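Local coordinates for AdeR (Acinetobacter baumannii, PDB 5X5L), which is a two-component response regulator whose C-terminal domain, the part crystallised here, binds an intercistronic DNA region and probably regulates transcription, at residues T31-E34 against Y35-S39; H72-K75 against L76-K79. All coordinates share one frame; numbering follows the deposited sequence.

Both interactions are local helix contacts within the OmpR/PhoB-type winged-helix domain. Interaction 1 comes first along the chain, at the N-terminal end of helix 32-41. Interaction 2 follows in helix 66-81, the recognition helix, and no part of one is shared with the other. Their centres lie about 10 Å apart, and the two helices touch directly: Glu34 OE1 forms a 2.6 Å salt bridge with Lys79 NZ, while Thr33 and Ile37 pack on His72. The capped end of the first helix is thereby joined to the helix that reads the DNA. Thr31 and Thr33 bind the phosphate of DT15 of chain J, and His72 binds the next one, that of DC16.

Interaction 1: T31-E34 against Y35-S39. With nucleotides of chain J.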
loop_
_atom_site.group_PDB
_atom_site.type_symbol
_atom_site.label_atom_id
_atom_site.label_comp_id
_atom_site.label_asym_id
_atom_site.label_seq_id
_atom_site.Cartn_x
_atom_site.Cartn_y
_atom_site.Cartn_z
ATOM N N THR C 31 -14.853 6.491 -9.175
ATOM C CA THR C 31 -14.730 5.201 -9.817
ATOM C C THR C 31 -13.364 5.204 -10.529
ATOM O O THR C 31 -12.736 6.255 -10.651
ATOM C CB THR C 31 -15.857 4.984 -10.857
ATOM O OG1 THR C 31 -15.575 5.742 -12.024
ATOM C CG2 THR C 31 -17.258 5.289 -10.316
ATOM N N LEU C 32 -12.908 4.042 -10.993
ATOM C CA LEU C 32 -11.642 3.947 -11.729
ATOM C C LEU C 32 -11.665 4.774 -13.011
ATOM O O LEU C 32 -10.727 5.525 -13.266
ATOM C CB LEU C 32 -11.293 2.494 -12.059
ATOM C CG LEU C 32 -9.931 2.264 -12.731
ATOM C CD1 LEU C 32 -8.787 2.669 -11.813
ATOM C CD2 LEU C 32 -9.768 0.805 -13.117
ATOM N N THR C 33 -12.720 4.626 -13.814
ATOM C CA THR C 33 -12.899 5.451 -15.013
ATOM C C THR C 33 -12.848 6.938 -14.676
ATOM O O THR C 33 -12.108 7.692 -15.293
ATOM C CB THR C 33 -14.229 5.139 -15.729
ATOM O OG1 THR C 33 -14.240 3.750 -16.053
ATOM C CG2 THR C 33 -14.356 5.964 -17.004
ATOM N N GLU C 34 -13.637 7.334 -13.679
ATOM C CA GLU C 34 -13.691 8.723 -13.196
ATOM C C GLU C 34 -12.320 9.239 -12.731
ATOM O O GLU C 34 -11.960 10.379 -13.011
ATOM C CB GLU C 34 -14.729 8.862 -12.081
ATOM C CG GLU C 34 -16.176 8.740 -12.557
ATOM C CD GLU C 34 -17.197 8.483 -11.441
ATOM O OE1 GLU C 34 -16.837 8.506 -10.242
ATOM O OE2 GLU C 34 -18.382 8.254 -11.771
ATOM N N TYR C 35 -11.561 8.402 -12.031
ATOM C CA TYR C 35 -10.198 8.758 -11.609
ATOM C C TYR C 35 -9.294 9.014 -12.819
ATOM O O TYR C 35 -8.526 9.968 -12.831
ATOM C CB TYR C 35 -9.579 7.649 -10.740
ATOM C CG TYR C 35 -8.149 7.933 -10.348
ATOM C CD1 TYR C 35 -7.870 8.673 -9.198
ATOM C CD2 TYR C 35 -7.083 7.479 -11.115
ATOM C CE1 TYR C 35 -6.557 8.943 -8.815
ATOM C CE2 TYR C 35 -5.773 7.751 -10.744
ATOM C CZ TYR C 35 -5.518 8.481 -9.590
ATOM O OH TYR C 35 -4.213 8.745 -9.223
ATOM N N LYS C 36 -9.376 8.141 -13.815
ATOM C CA LYS C 36 -8.558 8.267 -15.026
ATOM C C LYS C 36 -8.866 9.559 -15.785
ATOM O O LYS C 36 -7.954 10.239 -16.231
ATOM C CB LYS C 36 -8.741 7.059 -15.955
ATOM C CG LYS C 36 -8.095 5.784 -15.445
ATOM C CD LYS C 36 -8.028 4.700 -16.512
ATOM C CE LYS C 36 -7.676 3.395 -15.788
ATOM N NZ LYS C 36 -7.423 2.242 -16.690
ATOM N N ILE C 37 -10.144 9.895 -15.902
ATOM C CA ILE C 37 -10.582 11.122 -16.572
ATOM C C ILE C 37 -9.949 12.349 -15.912
ATOM O O ILE C 37 -9.234 13.103 -16.578
ATOM C CB ILE C 37 -12.130 11.230 -16.612
ATOM C CG1 ILE C 37 -12.685 10.198 -17.606
ATOM C CG2 ILE C 37 -12.582 12.628 -17.018
ATOM C CD1 ILE C 37 -14.193 10.070 -17.603
ATOM N N ILE C 38 -10.194 12.529 -14.616
ATOM C CA ILE C 38 -9.672 13.694 -13.888
ATOM C C ILE C 38 -8.139 13.751 -13.860
ATOM O O ILE C 38 -7.558 14.840 -13.943
ATOM C CB ILE C 38 -10.266 13.799 -12.454
ATOM C CG1 ILE C 38 -9.929 15.142 -11.790
ATOM C CG2 ILE C 38 -9.784 12.672 -11.556
ATOM C CD1 ILE C 38 -10.516 16.341 -12.507
ATOM N N SER C 39 -7.495 12.590 -13.747
ATOM C CA SER C 39 -6.030 12.510 -13.737
ATOM C C SER C 39 -5.425 12.754 -15.124
ATOM O O SER C 39 -4.303 13.246 -15.233
ATOM C CB SER C 39 -5.585 11.148 -13.201
ATOM O OG SER C 39 -4.195 11.135 -12.937
ATOM P P DT J 15 -16.275 2.583 -13.868
ATOM O OP1 DT J 15 -14.832 2.864 -13.686
ATOM O OP2 DT J 15 -17.269 3.640 -13.557
ATOM O "O5'" DT J 15 -16.479 2.071 -15.361
ATOM C "C5'" DT J 15 -16.141 0.725 -15.735
ATOM C "C4'" DT J 15 -17.208 0.190 -16.657
ATOM O "O4'" DT J 15 -18.438 -0.016 -15.928
ATOM C "C3'" DT J 15 -17.550 1.147 -17.799
ATOM O "O3'" DT J 15 -17.261 0.531 -19.051
ATOM C "C2'" DT J 15 -19.034 1.421 -17.635
ATOM C "C1'" DT J 15 -19.512 0.251 -16.805
ATOM N N1 DT J 15 -20.724 0.480 -15.982
ATOM C C2 DT J 15 -21.836 -0.308 -16.193
ATOM O O2 DT J 15 -21.889 -1.169 -17.055
ATOM N N3 DT J 15 -22.893 -0.044 -15.355
ATOM C C4 DT J 15 -22.947 0.907 -14.354
ATOM O O4 DT J 15 -23.966 1.030 -13.681
ATOM C C5 DT J 15 -21.742 1.692 -14.182
ATOM C C7 DT J 15 -21.709 2.753 -13.126
ATOM C C6 DT J 15 -20.706 1.440 -14.992
#
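Thr31 holds OG1 between its backbone N and carbonyl carbon (chi1 76°), where Glu34 N donates to it, and Glu34, with chi1 -70° and an extended chain, brings its carboxylate back to the start of the helix. These reciprocal bonds close the N-terminal end, with Thr31 as N-cap: Glu34 N to Thr31 OG1 is 3.0 Å, and Thr31 N to Glu34 OE1 is also 3.0 Å, the amide arriving from above the carboxylate plane. Lys79 NZ forms a salt bridge with the same OE1. Thr31 OG1 is held twice, since its own proton goes to OP2 of DT15 of chain J at 3.1 Å. Thr33 N donates to OP1 of that nucleotide (2.8 Å), and the Thr33 hydroxyl has both OP1 and O5' within reach. A phosphate at a helix N-terminus is probably also stabilised by the helix dipole. The i to i+4 backbone ladder begins with Tyr35 N to Thr31 O (2.8 Å). Along it, Lys36 CE rests 4.0 Å from Leu32 CG, and Thr33 CG2 meets Ile37 CD1 at 4.2 Å. This is a capping box at a helix N-terminus that also binds a DNA phosphate, in the winged-helix domain of an OmpR/PhoB-type regulator.

Interaction 2: H72-K75 against L76-K79; sequences HVSK and LRKK. With nucleotides of chain I; nucleotides of chain J.
Ser74 and Arg77, three residues apart on the recognition helix of the winged-helix fold, converge on one phosphate oxygen, OP2 of DG7 of chain I. Ser74 OG donates to OP2 of DG7 of chain I over 2.8 Å. Arg77 NH1 donates to the same OP2 of DG7 of chain I over 3.0 Å, in a bent bond, with the oxygen in the guanidinium plane, at its edge. The arginine leaves the helix extended and then turns at chi3 (-57°), which carries its guanidinium back past Val73, so that Val73 CG1 lies 3.7 Å from Arg77 NH2. That nitrogen is satisfied by Leu89 O and by a further phosphate, so the group is held from the protein as well as from the DNA.

Within the helix, the carbonyls of His72, Val73 and Ser74 accept from the amides of Leu76, Arg77 and Lys78. Arg77 N to Val73 O measures 2.8 Å, whereas Lys79 N to Lys75 O is weak. Lys79 NZ has a further acceptor in Asn29 O.

Lys75 turns instead to the bases. Its chain is bent at chi4 (88°), and NZ donates to O6 of a guanine, with a weaker bond to Ser71 OG. Lys75 NZ also comes within 3.3 Å of N4 of DC16 of chain J, an approach of two donors and not a bond. The same helix thus contacts both bases and backbone. His72 NE2 donates to OP2 of DC16 of chain J (2.7 Å, N-H...O angle 140°), which sits near the plane of the imidazole, at its edge.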
loop_
_atom_site.group_PDB
_atom_site.type_symbol
_atom_site.label_atom_id
_atom_site.label_comp_id
_atom_site.label_asym_id
_atom_site.label_seq_id
_atom_site.Cartn_x
_atom_site.Cartn_y
_atom_site.Cartn_z
ATOM N N HIS C 72 -19.809 9.272 -18.204
ATOM C CA HIS C 72 -18.722 9.214 -17.221
ATOM C C HIS C 72 -18.326 10.602 -16.744
ATOM O O HIS C 72 -18.053 10.798 -15.561
ATOM C CB HIS C 72 -17.479 8.484 -17.737
ATOM C CG HIS C 72 -17.635 6.997 -17.820
ATOM N ND1 HIS C 72 -17.625 6.181 -16.703
ATOM C CD2 HIS C 72 -17.759 6.177 -18.883
ATOM C CE1 HIS C 72 -17.768 4.926 -17.081
ATOM N NE2 HIS C 72 -17.851 4.896 -18.399
ATOM N N VAL C 73 -18.300 11.557 -17.676
ATOM C CA VAL C 73 -17.937 12.943 -17.372
ATOM C C VAL C 73 -19.016 13.573 -16.508
ATOM O O VAL C 73 -18.693 14.270 -15.551
ATOM C CB VAL C 73 -17.696 13.767 -18.662
ATOM C CG1 VAL C 73 -17.499 15.248 -18.366
ATOM C CG2 VAL C 73 -16.481 13.225 -19.421
ATOM N N SER C 74 -20.284 13.311 -16.836
ATOM C CA SER C 74 -21.424 13.786 -16.042
ATOM C C SER C 74 -21.336 13.338 -14.590
ATOM O O SER C 74 -21.441 14.158 -13.671
ATOM C CB SER C 74 -22.740 13.284 -16.631
ATOM O OG SER C 74 -23.832 13.720 -15.842
ATOM N N LYS C 75 -21.133 12.029 -14.401
ATOM C CA LYS C 75 -21.050 11.443 -13.063
ATOM C C LYS C 75 -19.888 12.009 -12.262
ATOM O O LYS C 75 -20.038 12.267 -11.059
ATOM C CB LYS C 75 -20.966 9.914 -13.135
ATOM C CG LYS C 75 -22.255 9.278 -13.585
ATOM C CD LYS C 75 -22.099 7.786 -13.834
ATOM C CE LYS C 75 -23.427 7.149 -14.150
ATOM N NZ LYS C 75 -23.831 7.161 -15.596
ATOM N N LEU C 76 -18.748 12.217 -12.921
ATOM C CA LEU C 76 -17.622 12.907 -12.293
ATOM C C LEU C 76 -18.015 14.339 -11.927
ATOM O O LEU C 76 -17.738 14.780 -10.812
ATOM C CB LEU C 76 -16.385 12.902 -13.203
ATOM C CG LEU C 76 -15.159 13.699 -12.734
ATOM C CD1 LEU C 76 -14.699 13.249 -11.351
ATOM C CD2 LEU C 76 -14.016 13.584 -13.742
ATOM N N ARG C 77 -18.659 15.050 -12.860
ATOM C CA ARG C 77 -19.045 16.454 -12.646
ATOM C C ARG C 77 -19.932 16.590 -11.425
ATOM O O ARG C 77 -19.688 17.460 -10.589
ATOM C CB ARG C 77 -19.755 17.048 -13.876
ATOM C CG ARG C 77 -20.230 18.485 -13.730
ATOM C CD ARG C 77 -20.999 19.002 -14.942
ATOM N NE ARG C 77 -20.244 18.918 -16.196
ATOM C CZ ARG C 77 -20.521 18.124 -17.238
ATOM N NH1 ARG C 77 -21.567 17.295 -17.244
ATOM N NH2 ARG C 77 -19.734 18.173 -18.316
ATOM N N LYS C 78 -20.946 15.725 -11.314
ATOM C CA LYS C 78 -21.845 15.755 -10.165
ATOM C C LYS C 78 -21.064 15.627 -8.855
ATOM O O LYS C 78 -21.296 16.394 -7.919
ATOM C CB LYS C 78 -22.919 14.665 -10.276
ATOM C CG LYS C 78 -23.930 14.619 -9.137
ATOM C CD LYS C 78 -24.741 15.914 -9.013
ATOM C CE LYS C 78 -25.071 16.264 -7.567
ATOM N NZ LYS C 78 -26.137 15.385 -6.995
ATOM N N LYS C 79 -20.117 14.695 -8.812
ATOM C CA LYS C 79 -19.276 14.514 -7.624
ATOM C C LYS C 79 -18.433 15.757 -7.306
ATOM O O LYS C 79 -18.242 16.087 -6.134
ATOM C CB LYS C 79 -18.401 13.260 -7.759
ATOM C CG LYS C 79 -19.224 11.982 -7.653
ATOM C CD LYS C 79 -18.408 10.742 -7.960
ATOM C CE LYS C 79 -19.268 9.490 -7.936
ATOM N NZ LYS C 79 -18.507 8.260 -8.273
ATOM P P DG I 7 -25.361 17.188 -15.604
ATOM O OP1 DG I 7 -25.512 18.279 -14.607
ATOM O OP2 DG I 7 -24.054 16.486 -15.743
ATOM O "O5'" DG I 7 -26.463 16.077 -15.317
ATOM C "C5'" DG I 7 -27.871 16.335 -15.465
ATOM C "C4'" DG I 7 -28.660 15.059 -15.280
ATOM O "O4'" DG I 7 -28.744 14.350 -16.539
ATOM C "C3'" DG I 7 -28.063 14.067 -14.278
ATOM O "O3'" DG I 7 -29.078 13.457 -13.480
ATOM C "C2'" DG I 7 -27.417 13.013 -15.156
ATOM C "C1'" DG I 7 -28.344 12.998 -16.355
ATOM N N9 DG I 7 -27.768 12.520 -17.610
ATOM C C8 DG I 7 -26.496 12.724 -18.090
ATOM N N7 DG I 7 -26.295 12.180 -19.261
ATOM C C5 DG I 7 -27.500 11.565 -19.563
ATOM C C6 DG I 7 -27.883 10.808 -20.698
ATOM O O6 DG I 7 -27.214 10.533 -21.701
ATOM N N1 DG I 7 -29.199 10.365 -20.598
ATOM C C2 DG I 7 -30.042 10.628 -19.546
ATOM N N2 DG I 7 -31.282 10.128 -19.643
ATOM N N3 DG I 7 -29.697 11.335 -18.481
ATOM C C4 DG I 7 -28.421 11.767 -18.555
ATOM P P DT J 15 -16.275 2.583 -13.868
ATOM O OP1 DT J 15 -14.832 2.864 -13.686
ATOM O OP2 DT J 15 -17.269 3.640 -13.557
ATOM O "O5'" DT J 15 -16.479 2.071 -15.361
ATOM C "C5'" DT J 15 -16.141 0.725 -15.735
ATOM C "C4'" DT J 15 -17.208 0.190 -16.657
ATOM O "O4'" DT J 15 -18.438 -0.016 -15.928
ATOM C "C3'" DT J 15 -17.550 1.147 -17.799
ATOM O "O3'" DT J 15 -17.261 0.531 -19.051
ATOM C "C2'" DT J 15 -19.034 1.421 -17.635
ATOM C "C1'" DT J 15 -19.512 0.251 -16.805
ATOM N N1 DT J 15 -20.724 0.480 -15.982
ATOM C C2 DT J 15 -21.836 -0.308 -16.193
ATOM O O2 DT J 15 -21.889 -1.169 -17.055
ATOM N N3 DT J 15 -22.893 -0.044 -15.355
ATOM C C4 DT J 15 -22.947 0.907 -14.354
ATOM O O4 DT J 15 -23.966 1.030 -13.681
ATOM C C5 DT J 15 -21.742 1.692 -14.182
ATOM C C7 DT J 15 -21.709 2.753 -13.126
ATOM C C6 DT J 15 -20.706 1.440 -14.992
ATOM P P DC J 16 -17.107 1.424 -20.344
ATOM O OP1 DC J 16 -16.086 0.795 -21.221
ATOM O OP2 DC J 16 -16.951 2.831 -19.911
ATOM O "O5'" DC J 16 -18.525 1.278 -21.038
ATOM C "C5'" DC J 16 -18.984 -0.001 -21.492
ATOM C "C4'" DC J 16 -20.489 0.029 -21.593
ATOM O "O4'" DC J 16 -21.037 0.406 -20.318
ATOM C "C3'" DC J 16 -21.015 1.061 -22.587
ATOM O "O3'" DC J 16 -21.333 0.415 -23.821
ATOM C "C2'" DC J 16 -22.200 1.703 -21.874
ATOM C "C1'" DC J 16 -22.306 0.982 -20.543
ATOM N N1 DC J 16 -22.631 1.818 -19.371
ATOM C C2 DC J 16 -23.825 1.584 -18.685
ATOM O O2 DC J 16 -24.603 0.722 -19.116
ATOM N N3 DC J 16 -24.112 2.318 -17.586
ATOM C C4 DC J 16 -23.254 3.251 -17.164
ATOM N N4 DC J 16 -23.580 3.957 -16.080
ATOM C C5 DC J 16 -22.026 3.505 -17.840
ATOM C C6 DC J 16 -21.754 2.768 -18.924
#